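Local coordinates for fructokinase (Silicibacter sp., PDB 3C8U), which probably phosphorylates fructose, or a related substrate, with ATP as the phosphate donor, as a putative sugar kinase built on a P-loop nucleotide-binding fold, at residues L24-G29 with N132-D137; E86-L91 with P139-L144; D149-L154 with L199-T204. One frame throughout, in Å; residues are numbered along the deposited sequence. Where two conformers were deposited one is given.

Interaction 1 of 3, residues L24-G29 with N132-D137; sequences LVALSG and NYLLFD
Asn132, which meets Gly29 across the contact, also sets its CB 3.9 Å above the plane of the Tyr133 ring, over the ring centre. The Tyr133 ring in turn sets its CD1 over the middle of the Phe136 ring, and its OH is hydrogen-bonded to Gly78 O. The amide group of Asn132 passes Gly29, with OD1 3.7 Å from Gly29 C, and OD1 takes a hydrogen bond from Lys35 NZ. Gly29 and Lys35 both belong to what is probably the P-loop. The backbones touch here too: Asn132 CA directs a C-H at Gly29 O over 3.3 Å. The centre of the contact is Ser28, whose OG stands anti to its backbone N (chi1 -155°) and accepts the amide proton of Leu134 over 3.1 Å, with a bent N-H...O angle of 145°. Beside this bond Ser28 CB rests 3.8 Å from Leu134 CB and lies close to Leu135 CG. An alanine here would probably leave the Leu134 N-H without its acceptor and the loop freer to shift, the CB packing remaining. Leu134 also meets earlier residues of the strand, its CD1 3.9 Å from Ala26 CB and 3.7 Å from Leu27 O. The loop 132-137 thus folds over the C-terminal end of strand 23-28, which runs between strands 126-131 and 150-154. Leu134 packs on Ile129 of the former and Leu135 on Arg153 of the latter, while Ile194 of helix 186-195 touches Asn132 and Tyr133.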
ATOM      1  N   LEU A  24       4.080  -0.891  13.234  1.00 17.05           N
ATOM      2  CA  LEU A  24       3.625  -0.949  11.830  1.00 18.66           C
ATOM      3  C   LEU A  24       2.174  -1.386  11.693  1.00 17.51           C
ATOM      4  O   LEU A  24       1.724  -2.418  12.197  1.00 18.86           O
ATOM      5  CB  LEU A  24       4.511  -1.881  11.020  1.00 18.53           C
ATOM      6  CG  LEU A  24       6.034  -1.623  10.978  1.00 22.35           C
ATOM      7  CD1 LEU A  24       6.668  -2.498   9.894  1.00 22.35           C
ATOM      8  CD2 LEU A  24       6.306  -0.216  10.666  1.00 23.32           C
ATOM      9  N   VAL A  25       1.451  -0.562  10.975  1.00 17.83           N
ATOM     10  CA  VAL A  25       0.076  -0.839  10.602  1.00 14.96           C
ATOM     11  C   VAL A  25      -0.035  -0.895   9.103  1.00 16.79           C
ATOM     12  O   VAL A  25       0.305   0.059   8.394  1.00 16.74           O
ATOM     13  CB  VAL A  25      -0.920   0.223  11.199  1.00 16.99           C
ATOM     14  CG1 VAL A  25      -2.360  -0.019  10.690  1.00 15.38           C
ATOM     15  CG2 VAL A  25      -0.889   0.223  12.722  1.00 15.38           C
ATOM     16  N   ALA A  26      -0.493  -2.045   8.626  1.00 18.10           N
ATOM     17  CA  ALA A  26      -0.683  -2.292   7.182  1.00 18.74           C
ATOM     18  C   ALA A  26      -2.098  -1.967   6.726  1.00 17.71           C
ATOM     19  O   ALA A  26      -3.074  -2.341   7.364  1.00 18.08           O
ATOM     20  CB  ALA A  26      -0.334  -3.739   6.843  1.00 16.29           C
ATOM     21  N   LEU A  27      -2.184  -1.222   5.627  1.00 17.46           N
ATOM     22  CA  LEU A  27      -3.460  -0.990   4.933  1.00 18.49           C
ATOM     23  C   LEU A  27      -3.294  -1.509   3.525  1.00 17.86           C
ATOM     24  O   LEU A  27      -2.528  -0.962   2.737  1.00 18.42           O
ATOM     25  CB  LEU A  27      -3.833   0.496   4.894  1.00 18.57           C
ATOM     26  CG  LEU A  27      -5.114   0.747   4.059  1.00 26.22           C
ATOM     27  CD1 LEU A  27      -6.325   0.061   4.695  1.00 30.90           C
ATOM     28  CD2 LEU A  27      -5.399   2.227   3.876  1.00 32.83           C
ATOM     29  N   SER A  28      -3.952  -2.624   3.259  1.00 19.92           N
ATOM     30  CA  SER A  28      -3.844  -3.325   1.983  1.00 20.14           C
ATOM     31  C   SER A  28      -5.114  -3.138   1.181  1.00 20.50           C
ATOM     32  O   SER A  28      -6.232  -3.376   1.656  1.00 18.87           O
ATOM     33  CB  SER A  28      -3.573  -4.816   2.172  1.00 21.71           C
ATOM     34  OG  SER A  28      -2.919  -5.392   1.049  1.00 22.49           O
ATOM     35  N   GLY A  29      -4.906  -2.654  -0.035  1.00 23.02           N
ATOM     36  CA  GLY A  29      -5.969  -2.520  -1.022  1.00 24.42           C
ATOM     37  C   GLY A  29      -5.664  -3.205  -2.336  1.00 26.87           C
ATOM     38  O   GLY A  29      -4.886  -4.153  -2.425  1.00 30.44           O
ATOM     39  N   ASN A 132      -0.722  -2.608  -2.308  1.00 17.17           N
ATOM     40  CA  ASN A 132      -1.634  -3.598  -2.860  1.00 19.13           C
ATOM     41  C   ASN A 132      -1.362  -5.021  -2.377  1.00 17.90           C
ATOM     42  O   ASN A 132      -2.238  -5.867  -2.434  1.00 20.99           O
ATOM     43  CB  ASN A 132      -1.601  -3.520  -4.391  1.00 19.51           C
ATOM     44  CG  ASN A 132      -2.082  -2.175  -4.903  1.00 21.19           C
ATOM     45  OD1 ASN A 132      -3.047  -1.604  -4.364  1.00 31.55           O
ATOM     46  ND2 ASN A 132      -1.432  -1.664  -5.917  1.00 26.30           N
ATOM     47  N   TYR A 133      -0.124  -5.277  -1.941  1.00 18.49           N
ATOM     48  CA  TYR A 133       0.349  -6.650  -1.672  1.00 19.23           C
ATOM     49  C   TYR A 133       0.790  -6.912  -0.243  1.00 18.05           C
ATOM     50  O   TYR A 133       1.753  -7.643  -0.026  1.00 19.16           O
ATOM     51  CB  TYR A 133       1.489  -7.023  -2.644  1.00 17.08           C
ATOM     52  CG  TYR A 133       1.085  -6.791  -4.084  1.00 20.82           C
ATOM     53  CD1 TYR A 133       0.037  -7.511  -4.652  1.00 25.31           C
ATOM     54  CD2 TYR A 133       1.716  -5.836  -4.862  1.00 18.05           C
ATOM     55  CE1 TYR A 133      -0.360  -7.283  -5.961  1.00 21.81           C
ATOM     56  CE2 TYR A 133       1.320  -5.605  -6.170  1.00 19.11           C
ATOM     57  CZ  TYR A 133       0.287  -6.329  -6.713  1.00 22.52           C
ATOM     58  OH  TYR A 133      -0.104  -6.092  -8.020  1.00 23.25           O
ATOM     59  N   LEU A 134       0.047  -6.349   0.720  1.00 17.38           N
ATOM     60  CA  LEU A 134       0.419  -6.433   2.135  1.00 18.68           C
ATOM     61  C   LEU A 134      -0.205  -7.595   2.881  1.00 18.64           C
ATOM     62  O   LEU A 134       0.192  -7.902   4.009  1.00 20.05           O
ATOM     63  CB  LEU A 134       0.140  -5.116   2.855  1.00 19.38           C
ATOM     64  CG  LEU A 134       0.831  -3.869   2.241  1.00 19.92           C
ATOM     65  CD1 LEU A 134       0.678  -2.696   3.235  1.00 18.21           C
ATOM     66  CD2 LEU A 134       2.321  -4.084   1.834  1.00 15.24           C
ATOM     67  N   LEU A 135      -1.157  -8.238   2.207  1.00 19.15           N
ATOM     68  CA  LEU A 135      -1.927  -9.379   2.733  1.00 20.16           C
ATOM     69  C   LEU A 135      -2.063 -10.426   1.629  1.00 21.54           C
ATOM     70  O   LEU A 135      -3.125 -10.968   1.343  1.00 19.62           O
ATOM     71  CB  LEU A 135      -3.302  -8.929   3.245  1.00 17.14           C
ATOM     72  CG  LEU A 135      -3.255  -8.115   4.556  1.00 22.32           C
ATOM     73  CD1 LEU A 135      -4.637  -7.658   5.012  1.00 21.14           C
ATOM     74  CD2 LEU A 135      -2.536  -8.860   5.693  1.00 19.22           C
ATOM     75  N   PHE A 136      -0.938 -10.632   0.975  1.00 20.84           N
ATOM     76  CA  PHE A 136      -0.873 -11.366  -0.299  1.00 21.43           C
ATOM     77  C   PHE A 136      -0.190 -12.727  -0.169  1.00 21.01           C
ATOM     78  O   PHE A 136       0.988 -12.853   0.193  1.00 20.88           O
ATOM     79  CB  PHE A 136      -0.165 -10.455  -1.322  1.00 23.28           C
ATOM     80  CG  PHE A 136      -0.209 -10.945  -2.730  1.00 21.25           C
ATOM     81  CD1 PHE A 136      -1.414 -11.053  -3.415  1.00 19.45           C
ATOM     82  CD2 PHE A 136       0.972 -11.242  -3.401  1.00 20.03           C
ATOM     83  CE1 PHE A 136      -1.441 -11.482  -4.736  1.00 19.85           C
ATOM     84  CE2 PHE A 136       0.957 -11.690  -4.728  1.00 25.05           C
ATOM     85  CZ  PHE A 136      -0.243 -11.816  -5.393  1.00 22.26           C
ATOM     86  N   ASP A 137      -0.986 -13.753  -0.451  1.00 21.93           N
ATOM     87  CA  ASP A 137      -0.584 -15.149  -0.236  1.00 24.34           C
ATOM     88  C   ASP A 137       0.222 -15.678  -1.431  1.00 24.81           C
ATOM     89  O   ASP A 137      -0.252 -16.418  -2.299  1.00 21.53           O
ATOM     90  CB  ASP A 137      -1.806 -16.006   0.083  1.00 25.00           C
ATOM     91  CG  ASP A 137      -1.453 -17.383   0.632  1.00 27.03           C
ATOM     92  OD1 ASP A 137      -0.274 -17.736   0.842  1.00 22.80           O
ATOM     93  OD2 ASP A 137      -2.408 -18.124   0.874  1.00 32.71           O
TER

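Interaction 2 of 3, residues E86-L91 with P139-L144; sequences EGFQRL and PGWRDL
Phe88, Trp141 and Leu144 form the apolar part of this contact. Phe88 projects from its helix toward 139-144 with CG anti to the backbone N (chi1 179°), and the CD2-CE2 side of the ring meets both partners. Its CE2 comes to 3.9 Å from Leu144 CD1, and its CD2 to 4.1 Å from Trp141 CZ3, at the far end of the indole. In each pair the two side chains cross at about a right angle. The tryptophan starts out pointing away from the helix, and the length of its ring system is what brings CZ3 back to Phe88. The second branch of Leu144 turns to the neighbouring residue, where CD2 lies 4.3 Å from Gln89 CG. No direct hydrogen bond joins the segments; the polar link runs through a water. An extended Gln89 brings its amide group close to Asp143, and water 1 donates to Gln89 OE1 over 2.9 Å and to Asp143 OD2 over 2.7 Å, tying two acceptors that could not bond each other. Backbone bonds shape the 139-144 side: Gly140 takes a positive phi of 84°, and a turn follows in which Asp143 N donates to Gly140 O (2.9 Å) and Leu144 N to Trp141 O (3.0 Å). Arg142, turned from the helix, makes a salt bridge with Asp137. The contact thus packs helix 85-97 against the long loop between strands 126-131 and 150-154. Phe61 meets the Phe88 ring and Phe85 the Trp141 ring, both rings also touch Met58, and the helix also rests through Leu91 on Val101 and Tyr103 of strand 101-107.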
ATOM      1  N   GLU A  86      12.475  -7.525  -1.964  1.00 17.23           N
ATOM      2  CA  GLU A  86      13.514  -7.665  -0.950  0.50 16.74           C
ATOM      3  C   GLU A  86      13.856  -6.295  -0.347  1.00 18.64           C
ATOM      4  O   GLU A  86      14.075  -6.169   0.858  1.00 17.04           O
ATOM      5  CB  GLU A  86      14.782  -8.367  -1.503  0.50 17.59           C
ATOM      6  CG  GLU A  86      14.578  -9.794  -2.044  0.50 17.61           C
ATOM      7  CD  GLU A  86      15.895 -10.583  -2.212  0.50 19.63           C
ATOM      8  OE1 GLU A  86      16.572 -10.847  -1.198  0.50 31.69           O
ATOM      9  OE2 GLU A  86      16.267 -10.930  -3.357  0.50 25.20           O
ATOM     10  N   GLY A  87      13.872  -5.278  -1.184  1.00 16.23           N
ATOM     11  CA  GLY A  87      14.130  -3.899  -0.719  1.00 17.58           C
ATOM     12  C   GLY A  87      13.003  -3.375   0.144  1.00 17.58           C
ATOM     13  O   GLY A  87      13.220  -2.733   1.182  1.00 16.08           O
ATOM     14  N   PHE A  88      11.781  -3.673  -0.271  1.00 16.44           N
ATOM     15  CA  PHE A  88      10.586  -3.243   0.521  1.00 18.77           C
ATOM     16  C   PHE A  88      10.615  -3.956   1.862  1.00 18.16           C
ATOM     17  O   PHE A  88      10.367  -3.372   2.912  1.00 19.25           O
ATOM     18  CB  PHE A  88       9.295  -3.576  -0.239  1.00 18.10           C
ATOM     19  CG  PHE A  88       8.029  -3.197   0.496  1.00 17.97           C
ATOM     20  CD1 PHE A  88       7.831  -1.906   0.975  1.00 16.64           C
ATOM     21  CD2 PHE A  88       7.051  -4.133   0.697  1.00 20.06           C
ATOM     22  CE1 PHE A  88       6.660  -1.572   1.628  1.00 20.01           C
ATOM     23  CE2 PHE A  88       5.869  -3.806   1.348  1.00 21.75           C
ATOM     24  CZ  PHE A  88       5.689  -2.524   1.824  1.00 23.53           C
ATOM     25  N   GLN A  89      10.908  -5.243   1.813  1.00 18.43           N
ATOM     26  CA  GLN A  89      10.968  -6.038   3.038  1.00 18.83           C
ATOM     27  C   GLN A  89      12.020  -5.462   3.989  1.00 19.63           C
ATOM     28  O   GLN A  89      11.793  -5.366   5.187  1.00 18.13           O
ATOM     29  CB  GLN A  89      11.248  -7.513   2.744  1.00 20.81           C
ATOM     30  CG  GLN A  89      11.270  -8.378   3.987  1.00 17.69           C
ATOM     31  CD  GLN A  89      11.342  -9.855   3.648  1.00 22.66           C
ATOM     32  OE1 GLN A  89      10.510 -10.656   4.078  1.00 22.18           O
ATOM     33  NE2 GLN A  89      12.329 -10.219   2.855  1.00 20.63           N
ATOM     34  N   ARG A  90      13.152  -5.055   3.420  1.00 19.15           N
ATOM     35  CA  ARG A  90      14.254  -4.495   4.198  1.00 19.23           C
ATOM     36  C   ARG A  90      13.824  -3.200   4.874  1.00 19.04           C
ATOM     37  O   ARG A  90      14.173  -2.934   6.016  1.00 18.47           O
ATOM     38  CB  ARG A  90      15.512  -4.271   3.346  1.00 21.79           C
ATOM     39  CG  ARG A  90      16.349  -5.522   3.187  1.00 27.77           C
ATOM     40  CD  ARG A  90      17.732  -5.269   2.541  1.00 26.10           C
ATOM     41  NE  ARG A  90      17.630  -4.890   1.146  1.00 33.17           N
ATOM     42  CZ  ARG A  90      17.585  -5.781   0.167  1.00 32.34           C
ATOM     43  NH1 ARG A  90      17.644  -7.072   0.472  1.00 33.20           N
ATOM     44  NH2 ARG A  90      17.481  -5.381  -1.095  1.00 26.05           N
ATOM     45  N   LEU A  91      13.040  -2.401   4.162  1.00 19.26           N
ATOM     46  CA  LEU A  91      12.499  -1.146   4.728  1.00 19.36           C
ATOM     47  C   LEU A  91      11.592  -1.415   5.913  1.00 19.65           C
ATOM     48  O   LEU A  91      11.708  -0.788   6.971  1.00 18.80           O
ATOM     49  CB  LEU A  91      11.737  -0.312   3.663  1.00 20.13           C
ATOM     50  CG  LEU A  91      10.808   0.778   4.240  1.00 22.83           C
ATOM     51  CD1 LEU A  91      11.616   1.882   4.987  1.00 20.28           C
ATOM     52  CD2 LEU A  91       9.960   1.378   3.172  1.00 25.49           C
ATOM     53  N   PRO A 139       4.798 -16.452  -2.266  1.00 25.43           N
ATOM     54  CA  PRO A 139       6.142 -16.442  -1.723  1.00 25.33           C
ATOM     55  C   PRO A 139       6.707 -15.044  -1.566  1.00 25.24           C
ATOM     56  O   PRO A 139       6.556 -14.153  -2.425  1.00 23.62           O
ATOM     57  CB  PRO A 139       6.927 -17.286  -2.729  1.00 26.73           C
ATOM     58  CG  PRO A 139       5.899 -18.250  -3.267  1.00 24.94           C
ATOM     59  CD  PRO A 139       4.641 -17.438  -3.360  1.00 27.09           C
ATOM     60  N   GLY A 140       7.346 -14.895  -0.419  1.00 23.09           N
ATOM     61  CA  GLY A 140       7.966 -13.659   0.004  1.00 21.57           C
ATOM     62  C   GLY A 140       6.924 -12.773   0.662  1.00 20.54           C
ATOM     63  O   GLY A 140       6.983 -12.460   1.852  1.00 19.15           O
ATOM     64  N   TRP A 141       5.944 -12.418  -0.147  1.00 19.59           N
ATOM     65  CA  TRP A 141       4.918 -11.463   0.217  1.00 19.35           C
ATOM     66  C   TRP A 141       4.165 -11.925   1.458  1.00 21.16           C
ATOM     67  O   TRP A 141       3.816 -11.125   2.334  1.00 18.88           O
ATOM     68  CB  TRP A 141       3.933 -11.203  -0.942  1.00 21.73           C
ATOM     69  CG  TRP A 141       4.577 -10.527  -2.131  1.00 17.94           C
ATOM     70  CD1 TRP A 141       4.974 -11.125  -3.277  1.00 21.14           C
ATOM     71  CD2 TRP A 141       4.918  -9.140  -2.259  1.00 22.95           C
ATOM     72  NE1 TRP A 141       5.523 -10.208  -4.128  1.00 20.49           N
ATOM     73  CE2 TRP A 141       5.507  -8.977  -3.525  1.00 19.47           C
ATOM     74  CE3 TRP A 141       4.765  -8.012  -1.428  1.00 24.33           C
ATOM     75  CZ2 TRP A 141       5.944  -7.745  -3.992  1.00 17.74           C
ATOM     76  CZ3 TRP A 141       5.208  -6.784  -1.886  1.00 19.72           C
ATOM     77  CH2 TRP A 141       5.790  -6.657  -3.168  1.00 20.82           C
ATOM     78  N   ARG A 142       3.968 -13.226   1.556  1.00 21.43           N
ATOM     79  CA  ARG A 142       3.117 -13.790   2.627  1.00 22.18           C
ATOM     80  C   ARG A 142       3.822 -13.655   3.978  1.00 23.14           C
ATOM     81  O   ARG A 142       3.191 -13.657   5.040  1.00 25.05           O
ATOM     82  CB  ARG A 142       2.720 -15.250   2.348  1.00 22.66           C
ATOM     83  CG  ARG A 142       3.867 -16.241   2.349  1.00 24.93           C
ATOM     84  CD  ARG A 142       3.319 -17.655   2.344  1.00 27.27           C
ATOM     85  NE  ARG A 142       2.439 -17.913   1.212  1.00 25.70           N
ATOM     86  CZ  ARG A 142       2.785 -18.634   0.150  1.00 29.66           C
ATOM     87  NH1 ARG A 142       4.007 -19.132   0.044  1.00 29.36           N
ATOM     88  NH2 ARG A 142       1.921 -18.826  -0.824  1.00 24.35           N
ATOM     89  N   ASP A 143       5.125 -13.447   3.903  1.00 21.56           N
ATOM     90  CA  ASP A 143       5.954 -13.322   5.101  1.00 23.12           C
ATOM     91  C   ASP A 143       5.824 -11.957   5.737  1.00 21.71           C
ATOM     92  O   ASP A 143       6.233 -11.750   6.876  1.00 23.75           O
ATOM     93  CB  ASP A 143       7.417 -13.574   4.813  1.00 25.03           C
ATOM     94  CG  ASP A 143       7.675 -14.990   4.387  1.00 27.71           C
ATOM     95  OD1 ASP A 143       6.872 -15.870   4.712  1.00 28.78           O
ATOM     96  OD2 ASP A 143       8.683 -15.200   3.718  1.00 29.50           O
ATOM     97  N   LEU A 144       5.227 -11.026   4.999  1.00 19.64           N
ATOM     98  CA  LEU A 144       5.094  -9.672   5.512  1.00 19.55           C
ATOM     99  C   LEU A 144       4.087  -9.611   6.659  1.00 22.16           C
ATOM    100  O   LEU A 144       4.197  -8.773   7.564  1.00 20.09           O
ATOM    101  CB  LEU A 144       4.699  -8.680   4.418  1.00 19.92           C
ATOM    102  CG  LEU A 144       5.723  -8.398   3.327  1.00 20.66           C
ATOM    103  CD1 LEU A 144       5.080  -7.470   2.300  1.00 16.48           C
ATOM    104  CD2 LEU A 144       7.019  -7.825   3.895  1.00 21.95           C
TER
HETATM  105  O   HOH W   1      10.504 -13.347   3.005  1.00 30.31           O

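Interaction 3 of 3, residues D149-L154 with L199-T204; sequences DVSIRL and LPADLT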
ATOM      1  N   ASP A 149       1.940  -5.080  12.973  1.00 18.88           N
ATOM      2  CA  ASP A 149       1.371  -5.126  14.313  1.00 18.59           C
ATOM      3  C   ASP A 149      -0.135  -5.172  14.271  1.00 18.39           C
ATOM      4  O   ASP A 149      -0.781  -5.844  15.072  1.00 18.20           O
ATOM      5  CB  ASP A 149       1.902  -3.977  15.177  1.00 17.17           C
ATOM      6  CG  ASP A 149       3.395  -4.086  15.391  1.00 18.53           C
ATOM      7  OD1 ASP A 149       3.864  -5.066  16.029  1.00 18.85           O
ATOM      8  OD2 ASP A 149       4.111  -3.176  14.950  1.00 17.80           O
ATOM      9  N   VAL A 150      -0.686  -4.437  13.310  1.00 16.08           N
ATOM     10  CA  VAL A 150      -2.126  -4.431  13.027  1.00 18.54           C
ATOM     11  C   VAL A 150      -2.252  -4.391  11.511  1.00 17.05           C
ATOM     12  O   VAL A 150      -1.470  -3.744  10.820  1.00 19.79           O
ATOM     13  CB  VAL A 150      -2.897  -3.226  13.664  1.00 20.05           C
ATOM     14  CG1 VAL A 150      -4.413  -3.276  13.350  1.00 16.24           C
ATOM     15  CG2 VAL A 150      -2.643  -3.131  15.197  1.00 19.89           C
ATOM     16  N   SER A 151      -3.201  -5.128  10.994  1.00 16.14           N
ATOM     17  CA  SER A 151      -3.454  -5.121   9.563  1.00 16.15           C
ATOM     18  C   SER A 151      -4.913  -4.857   9.246  1.00 16.97           C
ATOM     19  O   SER A 151      -5.856  -5.300   9.948  1.00 17.84           O
ATOM     20  CB  SER A 151      -2.998  -6.429   8.932  1.00 18.45           C
ATOM     21  OG  SER A 151      -3.933  -7.458   9.231  1.00 18.33           O
ATOM     22  N   ILE A 152      -5.058  -4.085   8.179  1.00 17.94           N
ATOM     23  CA  ILE A 152      -6.339  -3.617   7.663  1.00 18.58           C
ATOM     24  C   ILE A 152      -6.451  -3.933   6.177  1.00 21.22           C
ATOM     25  O   ILE A 152      -5.583  -3.587   5.376  1.00 20.77           O
ATOM     26  CB  ILE A 152      -6.524  -2.081   7.812  1.00 20.74           C
ATOM     27  CG1 ILE A 152      -6.244  -1.623   9.240  1.00 17.11           C
ATOM     28  CG2 ILE A 152      -7.943  -1.654   7.312  1.00 16.32           C
ATOM     29  CD1 ILE A 152      -6.080  -0.112   9.414  1.00 16.24           C
ATOM     30  N   ARG A 153      -7.541  -4.591   5.826  1.00 20.98           N
ATOM     31  CA  ARG A 153      -7.902  -4.774   4.431  1.00 19.91           C
ATOM     32  C   ARG A 153      -8.995  -3.798   4.052  1.00 21.94           C
ATOM     33  O   ARG A 153     -10.028  -3.693   4.715  1.00 21.28           O
ATOM     34  CB  ARG A 153      -8.340  -6.202   4.136  1.00 21.76           C
ATOM     35  CG  ARG A 153      -9.120  -6.313   2.815  1.00 24.74           C
ATOM     36  CD  ARG A 153      -9.450  -7.764   2.503  1.00 25.59           C
ATOM     37  NE  ARG A 153      -8.258  -8.467   2.076  1.00 28.79           N
ATOM     38  CZ  ARG A 153      -7.661  -9.413   2.779  1.00 31.92           C
ATOM     39  NH1 ARG A 153      -8.197  -9.801   3.941  1.00 33.25           N
ATOM     40  NH2 ARG A 153      -6.548  -9.984   2.304  1.00 26.85           N
ATOM     41  N   LEU A 154      -8.696  -3.042   3.001  1.00 23.20           N
ATOM     42  CA  LEU A 154      -9.653  -2.157   2.341  1.00 25.87           C
ATOM     43  C   LEU A 154     -10.390  -2.981   1.284  1.00 26.41           C
ATOM     44  O   LEU A 154      -9.829  -3.408   0.302  1.00 25.31           O
ATOM     45  CB  LEU A 154      -8.930  -0.938   1.746  1.00 25.17           C
ATOM     46  CG  LEU A 154      -9.727   0.061   0.905  1.00 32.26           C
ATOM     47  CD1 LEU A 154     -11.078   0.389   1.532  1.00 34.99           C
ATOM     48  CD2 LEU A 154      -8.892   1.340   0.672  1.00 28.64           C
ATOM     49  N   LEU A 199      -4.754 -12.970   2.433  1.00 23.41           N
ATOM     50  CA  LEU A 199      -4.418 -13.383   3.787  1.00 22.86           C
ATOM     51  C   LEU A 199      -5.358 -12.642   4.757  1.00 22.60           C
ATOM     52  O   LEU A 199      -5.864 -11.574   4.456  1.00 22.99           O
ATOM     53  CB  LEU A 199      -2.942 -13.125   4.126  1.00 23.76           C
ATOM     54  CG  LEU A 199      -1.919 -13.962   3.338  1.00 26.45           C
ATOM     55  CD1 LEU A 199      -0.478 -13.493   3.670  1.00 20.28           C
ATOM     56  CD2 LEU A 199      -2.120 -15.454   3.607  1.00 20.01           C
ATOM     57  N   PRO A 200      -5.619 -13.222   5.922  1.00 25.23           N
ATOM     58  CA  PRO A 200      -6.584 -12.581   6.809  1.00 24.23           C
ATOM     59  C   PRO A 200      -6.088 -11.287   7.454  1.00 23.48           C
ATOM     60  O   PRO A 200      -4.927 -11.146   7.763  1.00 24.85           O
ATOM     61  CB  PRO A 200      -6.850 -13.661   7.862  1.00 26.84           C
ATOM     62  CG  PRO A 200      -5.732 -14.557   7.835  1.00 29.56           C
ATOM     63  CD  PRO A 200      -5.099 -14.485   6.470  1.00 26.81           C
ATOM     64  N   ALA A 201      -7.002 -10.350   7.622  1.00 22.00           N
ATOM     65  CA  ALA A 201      -6.695  -9.018   8.173  1.00 21.58           C
ATOM     66  C   ALA A 201      -7.266  -8.915   9.555  1.00 23.77           C
ATOM     67  O   ALA A 201      -8.236  -9.601   9.870  1.00 22.57           O
ATOM     68  CB  ALA A 201      -7.292  -7.922   7.282  1.00 18.69           C
ATOM     69  N   ASP A 202      -6.680  -8.041  10.368  1.00 22.49           N
ATOM     70  CA  ASP A 202      -7.149  -7.849  11.739  1.00 21.29           C
ATOM     71  C   ASP A 202      -8.474  -7.136  11.693  1.00 22.66           C
ATOM     72  O   ASP A 202      -9.372  -7.406  12.463  1.00 22.41           O
ATOM     73  CB  ASP A 202      -6.157  -7.051  12.593  1.00 23.02           C
ATOM     74  CG  ASP A 202      -4.901  -7.817  12.865  1.00 25.10           C
ATOM     75  OD1 ASP A 202      -4.996  -9.048  13.091  1.00 28.80           O
ATOM     76  OD2 ASP A 202      -3.815  -7.216  12.808  1.00 18.71           O
ATOM     77  N   LEU A 203      -8.553  -6.231  10.742  1.00 21.66           N
ATOM     78  CA  LEU A 203      -9.669  -5.309  10.568  1.00 22.46           C
ATOM     79  C   LEU A 203      -9.976  -5.117   9.102  1.00 21.67           C
ATOM     80  O   LEU A 203      -9.095  -5.084   8.278  1.00 20.97           O
ATOM     81  CB  LEU A 203      -9.325  -3.945  11.199  1.00 24.18           C
ATOM     82  CG  LEU A 203      -9.155  -3.872  12.730  1.00 23.63           C
ATOM     83  CD1 LEU A 203      -8.363  -2.609  13.100  1.00 22.32           C
ATOM     84  CD2 LEU A 203     -10.507  -3.889  13.413  1.00 25.79           C
ATOM     85  N   THR A 204     -11.249  -5.020   8.778  1.00 22.55           N
ATOM     86  CA  THR A 204     -11.667  -4.819   7.382  1.00 22.25           C
ATOM     87  C   THR A 204     -12.574  -3.626   7.285  1.00 22.79           C
ATOM     88  O   THR A 204     -13.540  -3.475   8.033  1.00 22.37           O
ATOM     89  CB  THR A 204     -12.415  -6.066   6.805  1.00 24.27           C
ATOM     90  OG1 THR A 204     -11.633  -7.251   7.012  1.00 26.91           O
ATOM     91  CG2 THR A 204     -12.717  -5.896   5.332  1.00 25.96           C
TER
HETATM   92  O   HOH W   2      -3.537  -6.990  15.736  1.00 37.01           O
HETATM   93  O   HOH W   3      -2.993  -9.851   9.524  1.00 40.47           O
HETATM   94  O   HOH W   4     -10.893  -9.274   5.277  1.00 29.65           O
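Ile152 and Arg153 pair in parallel with Leu203 and Thr204, adding the edge strand 203-205 to the central sheet of this P-loop fold after a largely helical crossover. Leu203 N donates to Ser151 O (3.0 Å), and Leu203 O receives Arg153 N (2.9 Å). Just before the strand, Asp202 and Ser151 bind each other reciprocally. Ser151 N donates to Asp202 OD2 over 2.8 Å, on the anti side and 30° out of the carboxylate plane; Asp202 N donates to Ser151 OG over 3.0 Å. Arg153, its chain bent at chi3 (-73°), grips Leu199 O end-on, with NH2 at 2.8 Å and NH1 at 3.0 Å. The carbonyl oxygen lies in the guanidinium plane, and two N-H groups thereby hold one backbone oxygen of the loop before the strand. On the face bearing Ile152 and Leu203, Val150 CG1 meets Leu203 CD1 at 4.0 Å, beneath helix 4-14, whose Arg14 touches both Val150 and Leu203. On the face of Arg153, Leu135 packs on both that arginine and Ala201. Water 3 joins Ser151 OG to Pro200 O. Water 4, at the guanidinium edge and in its plane, accepts from Arg153 NH1 over 3.1 Å and is hydrogen-bonded to Thr204 OG1.

Interactions 1 and 3 share the central sheet, since strands 23-28 and 150-154 are neighbours in it, joined by Ala26 O and Ile152 N; Leu27 of interaction 1 packs on Ile152 of interaction 3. Interaction 1 is the deepest, mostly buried and near the chain's centre, with a single hydrogen bond across it. Interaction 3, at the sheet edge, is partly buried and richest in hydrogen bonds and bridging waters. Interaction 2 lies off the sheet: its aromatic and aliphatic packing is buried, while its polar link, between Gln89 and Asp143, runs through a water. It continues the loop of interaction 1, to which the contact of Leu134 with Phe88 connects it.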